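Local coordinates for major capsid protein P2 (Pseudoalteromonas phage pm2, PDB 2VVF), which builds the phage capsid as its major protein, a homotrimer whose subunits each have a double jelly-roll fold, at residues P41-N46 with E122-P127; S57-L62 with I66-R71; P88-V93 with V99-F104; R195-K200 with K245-M250. All coordinates share one frame; numbering follows the deposited sequence.

Contact 1: residues P41-N46 with E122-P127; sequences PSQIKN and EAAAGP
Gln43 is the one residue of 41-46 that touches 122-127, and it does so with its terminal amide. Gln43 OE1 lies 3.8 Å from Ala124 CA. Gln43 NE2 lies 3.9 Å from both Ala123 CB and Ala123 O. The distance to the oxygen is too long for a hydrogen bond, so this is van der Waals packing of an amide against two alanines. Gln43 OE1 also lies 4.3 Å from Ala124 CB.

The side chain reaches this far because it is extended beyond CG (chi2 160°). Its polar end is held from its own side of the contact: OE1 is hydrogen-bonded to Thr40 N, which limits rotation of the amide. The backbone of Gln43 is also hydrogen-bonded to Asp121, just before 122-127. The CA atoms of Gln43 and Ala124 are 6.6 Å apart.

Further out, both backbones are shaped by local bonds. Residues 41-43 make a 3-10 turn, and Ile44 N donates to Pro41 O. Strand 44-51 starts directly after this turn and pairs with strand 114-120. On the other side, Asp121 OD2 is hydrogen-bonded to Ala123 N. Ala124 is buried against Ala15 and Val39. The contact therefore lies at one end of the first jelly roll, where the turn before strand 44-51 meets the loop between strands 114-120 and 128-136.

The chemistry implies a light contact, burying 135 Å². The alanines give Gln43 a surface to rest on, while the polar bonds around it do the positioning.

Contact 2: residues S57-L62 with I66-R71; sequences STYKTL and ILENTR
Tyr59 and Glu68 make the main polar contact between 57-62 and 66-71. Tyr59 OH donates to Glu68 OE1 at 2.8 Å. The hydroxyl comes to the syn side of that oxygen, 31° out of the carboxylate plane. Tyr59 OH is also 3.1 Å from Glu68 OE2, so both carboxylate oxygens are near it, though the bond is to OE1. Glu68 OE1 lies at the ring edge, near the ring plane and 3.3 Å from Tyr59 CE1. The two side chains cross at about a right angle, and the ring and carboxylate planes are 42° apart. Glu68 spans the gap to the tyrosine because CG swings away from the backbone N (chi1 163°) and the rest of the chain is extended. Arg147 NE makes a long, weak ion pair with OE1 and may help to keep the carboxylate charged.

The backbone link is a weak hydrogen bond, Ile66 N to Leu62 O at 3.3 Å. Nearby, Thr61 OG1 caps Asn63 N at the start of the helix. Within the helix, Ile66 O accepts from Thr70 N and, at 2.6 Å, from Thr70 OG1, which arrive from opposite faces of its carbonyl plane.

Ile66 CG1 lies 3.8 Å from the carbonyl oxygen Leu62 O, a van der Waals contact. The Leu62 and Ile66 side chains share Val81 of strand 80-84.

Strand 54-59 is outermost in its four-stranded sheet, and its Thr58 backbone bonds to Arg147 of strand 143-154. Arg71 is salt-bridged to Asp222 of strand 218-222. The strand and the following helix thus stand where the two jelly rolls of the subunit meet.

Contact 3: residues P88-V93 with V99-F104; sequences PEMKGV and VQQRMF
The backbone of Met90-Gly92 runs close past the helix, with CA atoms 4.9 Å apart at Met90 and Gln101 and 5.4 Å apart at Gly92 and Gln100. Gln101 gives the polar bond: Gln101 NE2 donates to Met90 O at 3.0 Å, with an N-H...O angle of 164°. The donor lies in the carbonyl plane, and the acceptor lies almost in the plane of the glutamine amide. The extended Gln101 chain lays its CG 3.5 Å from Met90 CB on the way.

Met90 turns its side chain toward the helix. It is bent at chi2 (-44°) and chi3, and this folds it round to Phe104. Met90 CG is 3.7 Å from Phe104 CE2. Met90 SD is 4.9 Å from the centroid of the Phe104 ring, an oblique Met-aromatic contact. Gln100 packs through its aliphatic part, Gln100 CG lying 3.6 Å from Lys91 O.

Both segments also face other subunits. Lys91 NZ forms salt bridges with Asp97 of its own chain and Asp97 of a second subunit. Arg102 is salt-bridged to Asp228 and Glu226 of a third.

The loop after strand 80-84 thus folds back over helix 97-102, which it leads into. Phe104 follows the helix and packs on Thr145 of strand 143-154, its side chain about 6 Å from the calcium ion bound by Ala105, Pro141 and Trp143.

Contact 4: residues R195-K200 with K245-M250; sequences RDLLKK and KIDSTM
Asp247 OD1 is hydrogen-bonded to Thr158 OG1, and the other carboxylate oxygen, OD2, meets Leu197. The site lies in the second jelly roll, on its four-stranded antiparallel sheet. Strands 192-199 and 242-248 are not neighbours there. Strand 182-189 runs between them and is hydrogen-bonded to both, for example through Val185 to Leu198 and Glu186 to Lys245. The contact is therefore a side-chain bridge over the middle strand, where Leu197 also packs on Glu186. The nearest CA atoms, those of Leu197 and Lys245, are 7.9 Å apart.

Leu197 spans this gap. Its CG stands opposite the backbone N about the first torsion (chi1 -170°), which carries both methyl groups toward strand 242-248. Leu197 CD1 approaches Lys245 O at 4.2 Å. The side chains of Leu197 and Asp247 cross at about a right angle. The Lys245 side chain sets out toward 195-200, but its chain leads away and NZ is hydrogen-bonded to Gln188 OE1. Leu197 is also the centre of an inverse gamma turn, near the corner the chain makes at Arg195.

The outer edge of strand 192-199 faces a second subunit. Asp196 OD2 accepts from Asn6 N of that subunit, and Arg195 makes a cation-pi contact with its Phe4. Only 101 Å² is buried between the two segments. The closest approach is van der Waals, Leu197 CD2 to Asp247 OD2 at 3.7 Å.

In the fold
Contacts 1, 2 and 3 belong to the first jelly roll and contact 4 to the second. Contact 2 is the most central, its centre about 6 Å from that of the chain. Contacts 1 to 3 are partly buried, and contact 4 is a surface contact. Contacts 1 and 2 touch: strands 44-51 and 54-59 are neighbours in one sheet, and Pro41 packs on Ile66. Contact 3 lies on the opposite side of the chain's centre from contact 1. Side-chain hydrogen bonds join the segments in contacts 2 and 3. Contacts 1 and 4 meet by van der Waals packing alone. Contacts 3 and 4 both reach the second subunit.

Contact 1: residues P41-N46 with E122-P127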
# COMPACT_ATOMS: atom_id res chain seq x y z
N PRO A 41 8.59 -17.02 -22.40
CA PRO A 41 7.28 -16.38 -22.44
C PRO A 41 6.99 -15.88 -23.85
O PRO A 41 5.84 -15.87 -24.30
CB PRO A 41 7.44 -15.20 -21.48
CG PRO A 41 8.47 -15.65 -20.52
CD PRO A 41 9.43 -16.48 -21.32
N SER A 42 8.04 -15.47 -24.56
CA SER A 42 7.90 -14.98 -25.92
C SER A 42 7.65 -16.12 -26.90
O SER A 42 7.23 -15.91 -28.03
CB SER A 42 9.15 -14.20 -26.34
OG SER A 42 9.83 -13.69 -25.20
N GLN A 43 7.89 -17.35 -26.44
CA GLN A 43 7.67 -18.53 -27.26
C GLN A 43 6.24 -19.06 -27.11
O GLN A 43 5.84 -20.00 -27.80
CB GLN A 43 8.70 -19.62 -26.94
CG GLN A 43 9.89 -19.63 -27.89
CD GLN A 43 11.09 -20.35 -27.32
OE1 GLN A 43 11.04 -20.90 -26.22
NE2 GLN A 43 12.19 -20.36 -28.06
N ILE A 44 5.48 -18.43 -26.22
CA ILE A 44 4.08 -18.79 -26.02
C ILE A 44 3.27 -17.70 -26.71
O ILE A 44 2.96 -16.67 -26.12
CB ILE A 44 3.73 -18.88 -24.52
CG1 ILE A 44 4.58 -19.96 -23.84
CG2 ILE A 44 2.24 -19.17 -24.34
CD1 ILE A 44 4.17 -21.37 -24.18
N LYS A 45 2.98 -17.92 -27.99
CA LYS A 45 2.30 -16.93 -28.81
C LYS A 45 0.78 -17.01 -28.87
O LYS A 45 0.17 -18.01 -28.47
CB LYS A 45 2.87 -16.93 -30.23
CG LYS A 45 4.38 -17.11 -30.28
CD LYS A 45 4.83 -17.57 -31.66
CE LYS A 45 4.31 -18.97 -31.97
NZ LYS A 45 4.54 -19.35 -33.40
N ASN A 46 0.17 -15.94 -29.38
CA ASN A 46 -1.27 -15.85 -29.54
C ASN A 46 -2.07 -16.35 -28.35
O ASN A 46 -2.85 -17.29 -28.47
CB ASN A 46 -1.71 -16.53 -30.84
CG ASN A 46 -0.85 -16.14 -32.02
OD1 ASN A 46 -0.57 -14.96 -32.24
ND2 ASN A 46 -0.39 -17.14 -32.78
N GLU A 122 7.75 -23.37 -32.30
CA GLU A 122 8.45 -24.56 -32.76
C GLU A 122 9.85 -24.68 -32.16
O GLU A 122 10.38 -25.78 -32.02
CB GLU A 122 8.54 -24.56 -34.28
CG GLU A 122 8.37 -25.92 -34.92
CD GLU A 122 8.43 -25.86 -36.43
OE1 GLU A 122 7.66 -25.07 -37.03
OE2 GLU A 122 9.25 -26.59 -37.03
N ALA A 123 10.45 -23.53 -31.84
CA ALA A 123 11.80 -23.50 -31.29
C ALA A 123 11.86 -23.86 -29.80
O ALA A 123 12.94 -23.99 -29.24
CB ALA A 123 12.43 -22.13 -31.52
N ALA A 124 10.69 -24.02 -29.18
CA ALA A 124 10.62 -24.36 -27.76
C ALA A 124 11.50 -25.56 -27.43
O ALA A 124 11.34 -26.64 -28.00
CB ALA A 124 9.18 -24.61 -27.35
N ALA A 125 12.43 -25.36 -26.50
CA ALA A 125 13.35 -26.42 -26.08
C ALA A 125 12.63 -27.70 -25.65
O ALA A 125 12.77 -28.74 -26.29
CB ALA A 125 14.25 -25.91 -24.96
N GLY A 126 11.88 -27.62 -24.56
CA GLY A 126 11.15 -28.77 -24.04
C GLY A 126 10.01 -28.28 -23.15
O GLY A 126 10.00 -28.50 -21.94
N PRO A 127 9.06 -27.59 -23.78
CA PRO A 127 7.92 -27.00 -23.08
C PRO A 127 7.28 -27.86 -22.00
O PRO A 127 7.01 -29.05 -22.19
CB PRO A 127 6.91 -26.74 -24.21
CG PRO A 127 7.29 -27.70 -25.28
CD PRO A 127 8.78 -27.82 -25.21

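Contact 2: residues S57-L62 with I66-R71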
# COMPACT_ATOMS: atom_id res chain seq x y z
N SER A 57 -9.71 -11.27 -23.96
CA SER A 57 -8.42 -10.60 -23.94
C SER A 57 -7.44 -11.33 -24.85
O SER A 57 -7.55 -12.54 -25.06
CB SER A 57 -7.86 -10.55 -22.52
OG SER A 57 -8.57 -9.62 -21.72
N THR A 58 -6.48 -10.59 -25.40
CA THR A 58 -5.49 -11.18 -26.29
C THR A 58 -4.07 -10.69 -26.00
O THR A 58 -3.85 -9.51 -25.73
CB THR A 58 -5.87 -10.97 -27.77
OG1 THR A 58 -4.73 -11.25 -28.60
CG2 THR A 58 -6.31 -9.54 -28.01
N TYR A 59 -3.12 -11.61 -26.07
CA TYR A 59 -1.71 -11.29 -25.86
C TYR A 59 -0.90 -11.86 -27.01
O TYR A 59 -0.97 -13.06 -27.27
CB TYR A 59 -1.21 -11.89 -24.54
CG TYR A 59 -1.87 -11.33 -23.30
CD1 TYR A 59 -1.26 -10.32 -22.57
CD2 TYR A 59 -3.07 -11.85 -22.83
CE1 TYR A 59 -1.85 -9.82 -21.42
CE2 TYR A 59 -3.66 -11.36 -21.69
CZ TYR A 59 -3.05 -10.34 -20.99
OH TYR A 59 -3.64 -9.85 -19.85
N LYS A 60 -0.13 -11.02 -27.69
CA LYS A 60 0.71 -11.48 -28.79
C LYS A 60 1.60 -12.62 -28.31
O LYS A 60 1.75 -13.63 -28.98
CB LYS A 60 1.58 -10.33 -29.32
CG LYS A 60 1.84 -10.39 -30.82
CD LYS A 60 2.50 -9.11 -31.30
CE LYS A 60 3.53 -9.40 -32.37
NZ LYS A 60 4.81 -8.67 -32.12
N THR A 61 2.16 -12.44 -27.11
CA THR A 61 2.99 -13.46 -26.48
C THR A 61 2.80 -13.40 -24.97
O THR A 61 2.29 -12.41 -24.44
CB THR A 61 4.48 -13.33 -26.86
OG1 THR A 61 5.14 -12.47 -25.92
CG2 THR A 61 4.63 -12.76 -28.26
N LEU A 62 3.19 -14.46 -24.28
CA LEU A 62 3.04 -14.52 -22.83
C LEU A 62 3.88 -13.44 -22.14
O LEU A 62 3.63 -13.10 -20.98
CB LEU A 62 3.42 -15.91 -22.30
CG LEU A 62 2.84 -16.30 -20.94
CD1 LEU A 62 1.32 -16.30 -20.99
CD2 LEU A 62 3.37 -17.65 -20.51
N ILE A 66 3.53 -10.69 -18.69
CA ILE A 66 4.58 -10.45 -17.70
C ILE A 66 4.79 -8.95 -17.54
O ILE A 66 4.99 -8.45 -16.44
CB ILE A 66 5.89 -11.15 -18.10
CG1 ILE A 66 5.78 -12.66 -17.91
CG2 ILE A 66 7.05 -10.58 -17.29
CD1 ILE A 66 6.97 -13.43 -18.44
N LEU A 67 4.74 -8.24 -18.67
CA LEU A 67 4.91 -6.79 -18.68
C LEU A 67 3.69 -6.10 -18.08
O LEU A 67 3.80 -5.06 -17.43
CB LEU A 67 5.16 -6.30 -20.11
CG LEU A 67 6.45 -6.82 -20.75
CD1 LEU A 67 6.60 -6.32 -22.17
CD2 LEU A 67 7.66 -6.43 -19.91
N GLU A 68 2.52 -6.68 -18.31
CA GLU A 68 1.28 -6.13 -17.77
C GLU A 68 1.34 -6.14 -16.25
O GLU A 68 0.92 -5.18 -15.60
CB GLU A 68 0.09 -6.97 -18.25
CG GLU A 68 -1.18 -6.77 -17.45
CD GLU A 68 -2.37 -7.47 -18.07
OE1 GLU A 68 -2.54 -7.37 -19.30
OE2 GLU A 68 -3.12 -8.15 -17.32
N ASN A 69 1.86 -7.23 -15.69
CA ASN A 69 1.98 -7.37 -14.24
C ASN A 69 3.10 -6.49 -13.70
O ASN A 69 2.99 -5.91 -12.62
CB ASN A 69 2.21 -8.83 -13.86
CG ASN A 69 1.02 -9.71 -14.17
OD1 ASN A 69 -0.13 -9.26 -14.18
ND2 ASN A 69 1.28 -10.99 -14.44
N THR A 70 4.20 -6.41 -14.45
CA THR A 70 5.35 -5.60 -14.06
C THR A 70 4.97 -4.13 -13.94
O THR A 70 5.42 -3.43 -13.03
CB THR A 70 6.52 -5.78 -15.05
OG1 THR A 70 6.85 -7.17 -15.16
CG2 THR A 70 7.74 -5.02 -14.57
N ARG A 71 4.14 -3.66 -14.87
CA ARG A 71 3.70 -2.27 -14.88
C ARG A 71 3.01 -1.84 -13.58
O ARG A 71 3.19 -0.72 -13.11
CB ARG A 71 2.77 -2.01 -16.07
CG ARG A 71 2.82 -0.59 -16.59
CD ARG A 71 1.76 -0.36 -17.64
NE ARG A 71 0.41 -0.37 -17.08
CZ ARG A 71 -0.09 0.61 -16.33
NH1 ARG A 71 0.64 1.68 -16.05
NH2 ARG A 71 -1.33 0.52 -15.86

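Contact 3: residues P88-V93 with V99-F104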
# COMPACT_ATOMS: atom_id res chain seq x y z
N PRO A 88 -5.77 -5.92 -8.14
CA PRO A 88 -5.32 -5.55 -6.80
C PRO A 88 -5.10 -4.06 -6.56
O PRO A 88 -5.08 -3.61 -5.41
CB PRO A 88 -3.99 -6.30 -6.66
CG PRO A 88 -3.99 -7.34 -7.75
CD PRO A 88 -4.78 -6.74 -8.86
N GLU A 89 -4.93 -3.30 -7.64
CA GLU A 89 -4.67 -1.86 -7.53
C GLU A 89 -5.95 -1.03 -7.41
O GLU A 89 -5.89 0.18 -7.17
CB GLU A 89 -3.84 -1.38 -8.72
CG GLU A 89 -2.52 -2.11 -8.88
CD GLU A 89 -2.68 -3.49 -9.50
OE1 GLU A 89 -3.72 -3.74 -10.14
OE2 GLU A 89 -1.76 -4.33 -9.33
N MET A 90 -7.09 -1.68 -7.59
CA MET A 90 -8.38 -0.99 -7.52
C MET A 90 -8.66 -0.37 -6.16
O MET A 90 -8.35 -0.95 -5.12
CB MET A 90 -9.52 -1.93 -7.91
CG MET A 90 -9.43 -2.47 -9.33
SD MET A 90 -8.99 -1.20 -10.54
CE MET A 90 -10.47 -0.20 -10.54
N LYS A 91 -9.25 0.83 -6.17
CA LYS A 91 -9.62 1.54 -4.96
C LYS A 91 -11.09 1.93 -5.07
O LYS A 91 -11.54 2.41 -6.11
CB LYS A 91 -8.76 2.80 -4.78
CG LYS A 91 -7.26 2.52 -4.69
CD LYS A 91 -6.84 2.21 -3.27
CE LYS A 91 -7.28 3.30 -2.31
NZ LYS A 91 -7.02 2.92 -0.89
N GLY A 92 -11.85 1.71 -3.99
CA GLY A 92 -13.27 2.01 -3.99
C GLY A 92 -13.56 3.48 -3.72
O GLY A 92 -12.84 4.15 -2.98
N VAL A 93 -14.63 3.99 -4.33
CA VAL A 93 -15.03 5.38 -4.14
C VAL A 93 -16.30 5.42 -3.29
O VAL A 93 -16.40 6.22 -2.35
CB VAL A 93 -15.21 6.10 -5.49
CG1 VAL A 93 -15.83 5.18 -6.52
CG2 VAL A 93 -16.05 7.36 -5.31
N VAL A 99 -14.10 -4.75 -2.81
CA VAL A 99 -15.21 -4.93 -3.73
C VAL A 99 -14.84 -4.46 -5.13
O VAL A 99 -15.19 -5.10 -6.12
CB VAL A 99 -16.49 -4.21 -3.22
CG1 VAL A 99 -17.52 -4.10 -4.34
CG2 VAL A 99 -17.07 -4.94 -2.02
N GLN A 100 -14.12 -3.35 -5.20
CA GLN A 100 -13.69 -2.78 -6.48
C GLN A 100 -12.66 -3.65 -7.18
O GLN A 100 -12.58 -3.68 -8.41
CB GLN A 100 -13.14 -1.37 -6.28
CG GLN A 100 -13.20 -0.49 -7.53
CD GLN A 100 -14.53 -0.60 -8.25
OE1 GLN A 100 -14.76 -1.53 -9.02
NE2 GLN A 100 -15.42 0.36 -8.00
N GLN A 101 -11.85 -4.37 -6.40
CA GLN A 101 -10.82 -5.24 -6.96
C GLN A 101 -11.41 -6.58 -7.40
O GLN A 101 -11.14 -7.05 -8.51
CB GLN A 101 -9.71 -5.49 -5.93
CG GLN A 101 -9.10 -4.24 -5.36
CD GLN A 101 -8.38 -4.49 -4.05
OE1 GLN A 101 -8.28 -5.62 -3.59
NE2 GLN A 101 -7.89 -3.42 -3.43
N ARG A 102 -12.22 -7.18 -6.53
CA ARG A 102 -12.84 -8.47 -6.82
C ARG A 102 -13.87 -8.39 -7.94
O ARG A 102 -14.21 -9.40 -8.55
CB ARG A 102 -13.48 -9.04 -5.55
CG ARG A 102 -12.53 -9.17 -4.37
CD ARG A 102 -13.29 -9.44 -3.08
NE ARG A 102 -12.47 -10.12 -2.09
CZ ARG A 102 -12.82 -10.29 -0.82
NH1 ARG A 102 -12.00 -10.92 0.02
NH2 ARG A 102 -13.98 -9.83 -0.38
N MET A 103 -14.37 -7.19 -8.20
CA MET A 103 -15.37 -6.99 -9.24
C MET A 103 -14.86 -7.35 -10.63
O MET A 103 -15.64 -7.45 -11.58
CB MET A 103 -15.88 -5.55 -9.21
CG MET A 103 -15.90 -4.86 -10.56
SD MET A 103 -16.58 -3.18 -10.45
CE MET A 103 -15.51 -2.31 -11.60
N PHE A 104 -13.56 -7.57 -10.75
CA PHE A 104 -12.95 -7.92 -12.03
C PHE A 104 -12.70 -9.42 -12.17
O PHE A 104 -12.25 -9.88 -13.22
CB PHE A 104 -11.65 -7.15 -12.24
CG PHE A 104 -11.86 -5.68 -12.50
CD1 PHE A 104 -12.01 -5.21 -13.79
CD2 PHE A 104 -11.89 -4.78 -11.45
CE1 PHE A 104 -12.20 -3.87 -14.03
CE2 PHE A 104 -12.08 -3.43 -11.69
CZ PHE A 104 -12.23 -2.97 -12.98

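Contact 4: residues R195-K200 with K245-M250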
# COMPACT_ATOMS: atom_id res chain seq x y z
N ARG A 195 -5.36 15.04 -22.16
CA ARG A 195 -3.94 14.84 -21.93
C ARG A 195 -3.17 15.71 -22.92
O ARG A 195 -3.17 15.45 -24.12
CB ARG A 195 -3.55 13.37 -22.11
CG ARG A 195 -4.24 12.42 -21.14
CD ARG A 195 -3.49 12.34 -19.82
NE ARG A 195 -4.24 11.58 -18.81
CZ ARG A 195 -3.81 10.45 -18.26
NH1 ARG A 195 -2.64 9.94 -18.61
NH2 ARG A 195 -4.55 9.84 -17.35
N ASP A 196 -2.57 16.78 -22.41
CA ASP A 196 -1.81 17.69 -23.24
C ASP A 196 -0.69 16.92 -23.92
O ASP A 196 -0.40 15.78 -23.55
CB ASP A 196 -1.23 18.81 -22.38
CG ASP A 196 -1.53 20.19 -22.93
OD1 ASP A 196 -1.84 20.30 -24.14
OD2 ASP A 196 -1.46 21.17 -22.16
N LEU A 197 -0.05 17.55 -24.89
CA LEU A 197 1.08 16.92 -25.57
C LEU A 197 2.18 16.76 -24.52
O LEU A 197 3.04 17.63 -24.36
CB LEU A 197 1.57 17.79 -26.72
CG LEU A 197 2.60 17.17 -27.67
CD1 LEU A 197 2.08 15.86 -28.24
CD2 LEU A 197 2.97 18.13 -28.78
N LEU A 198 2.11 15.66 -23.76
CA LEU A 198 3.06 15.40 -22.69
C LEU A 198 4.31 14.68 -23.19
O LEU A 198 4.21 13.64 -23.84
CB LEU A 198 2.41 14.56 -21.59
CG LEU A 198 1.37 15.22 -20.69
CD1 LEU A 198 1.19 14.43 -19.40
CD2 LEU A 198 1.73 16.66 -20.40
N LYS A 199 5.47 15.21 -22.84
CA LYS A 199 6.73 14.58 -23.22
C LYS A 199 6.86 13.25 -22.49
O LYS A 199 6.38 13.11 -21.36
CB LYS A 199 7.90 15.50 -22.85
CG LYS A 199 8.77 15.91 -24.02
CD LYS A 199 9.49 17.21 -23.72
CE LYS A 199 8.50 18.34 -23.50
NZ LYS A 199 9.14 19.68 -23.62
N LYS A 200 7.51 12.28 -23.12
CA LYS A 200 7.69 10.96 -22.53
C LYS A 200 8.22 11.03 -21.10
O LYS A 200 7.69 10.37 -20.20
CB LYS A 200 8.62 10.11 -23.39
CG LYS A 200 9.06 8.81 -22.73
CD LYS A 200 9.61 7.83 -23.75
CE LYS A 200 9.89 6.48 -23.11
NZ LYS A 200 8.64 5.77 -22.75
N LYS A 245 -2.76 11.89 -30.69
CA LYS A 245 -1.75 12.57 -31.50
C LYS A 245 -0.36 12.15 -31.04
O LYS A 245 0.10 12.56 -29.97
CB LYS A 245 -1.91 14.08 -31.41
CG LYS A 245 -3.16 14.62 -32.09
CD LYS A 245 -3.12 16.14 -32.21
CE LYS A 245 -4.21 16.65 -33.14
NZ LYS A 245 -5.20 17.49 -32.41
N ILE A 246 0.30 11.31 -31.83
CA ILE A 246 1.62 10.80 -31.48
C ILE A 246 2.76 11.49 -32.20
O ILE A 246 2.81 11.52 -33.43
CB ILE A 246 1.69 9.27 -31.66
CG1 ILE A 246 0.59 8.59 -30.85
CG2 ILE A 246 3.06 8.76 -31.27
CD1 ILE A 246 -0.50 7.97 -31.70
N ASP A 247 3.71 12.01 -31.42
CA ASP A 247 4.89 12.66 -31.97
C ASP A 247 6.05 11.68 -31.91
O ASP A 247 6.63 11.45 -30.85
CB ASP A 247 5.23 13.92 -31.17
CG ASP A 247 4.49 15.15 -31.67
OD1 ASP A 247 3.49 14.99 -32.41
OD2 ASP A 247 4.89 16.28 -31.31
N SER A 248 6.36 11.07 -33.05
CA SER A 248 7.43 10.08 -33.12
C SER A 248 8.69 10.64 -33.76
O SER A 248 8.69 11.74 -34.31
CB SER A 248 6.95 8.84 -33.88
OG SER A 248 7.81 7.73 -33.66
N THR A 249 9.77 9.86 -33.69
CA THR A 249 11.05 10.25 -34.26
C THR A 249 11.48 9.17 -35.25
O THR A 249 12.49 9.30 -35.93
CB THR A 249 12.12 10.45 -33.17
OG1 THR A 249 12.29 9.23 -32.44
CG2 THR A 249 11.71 11.55 -32.22
N MET A 250 10.68 8.11 -35.31
CA MET A 250 10.97 6.98 -36.18
C MET A 250 9.75 6.64 -37.02
O MET A 250 8.62 6.97 -36.66
CB MET A 250 11.34 5.76 -35.34
CG MET A 250 12.82 5.53 -35.17
SD MET A 250 13.15 4.33 -33.86
CE MET A 250 13.28 5.42 -32.44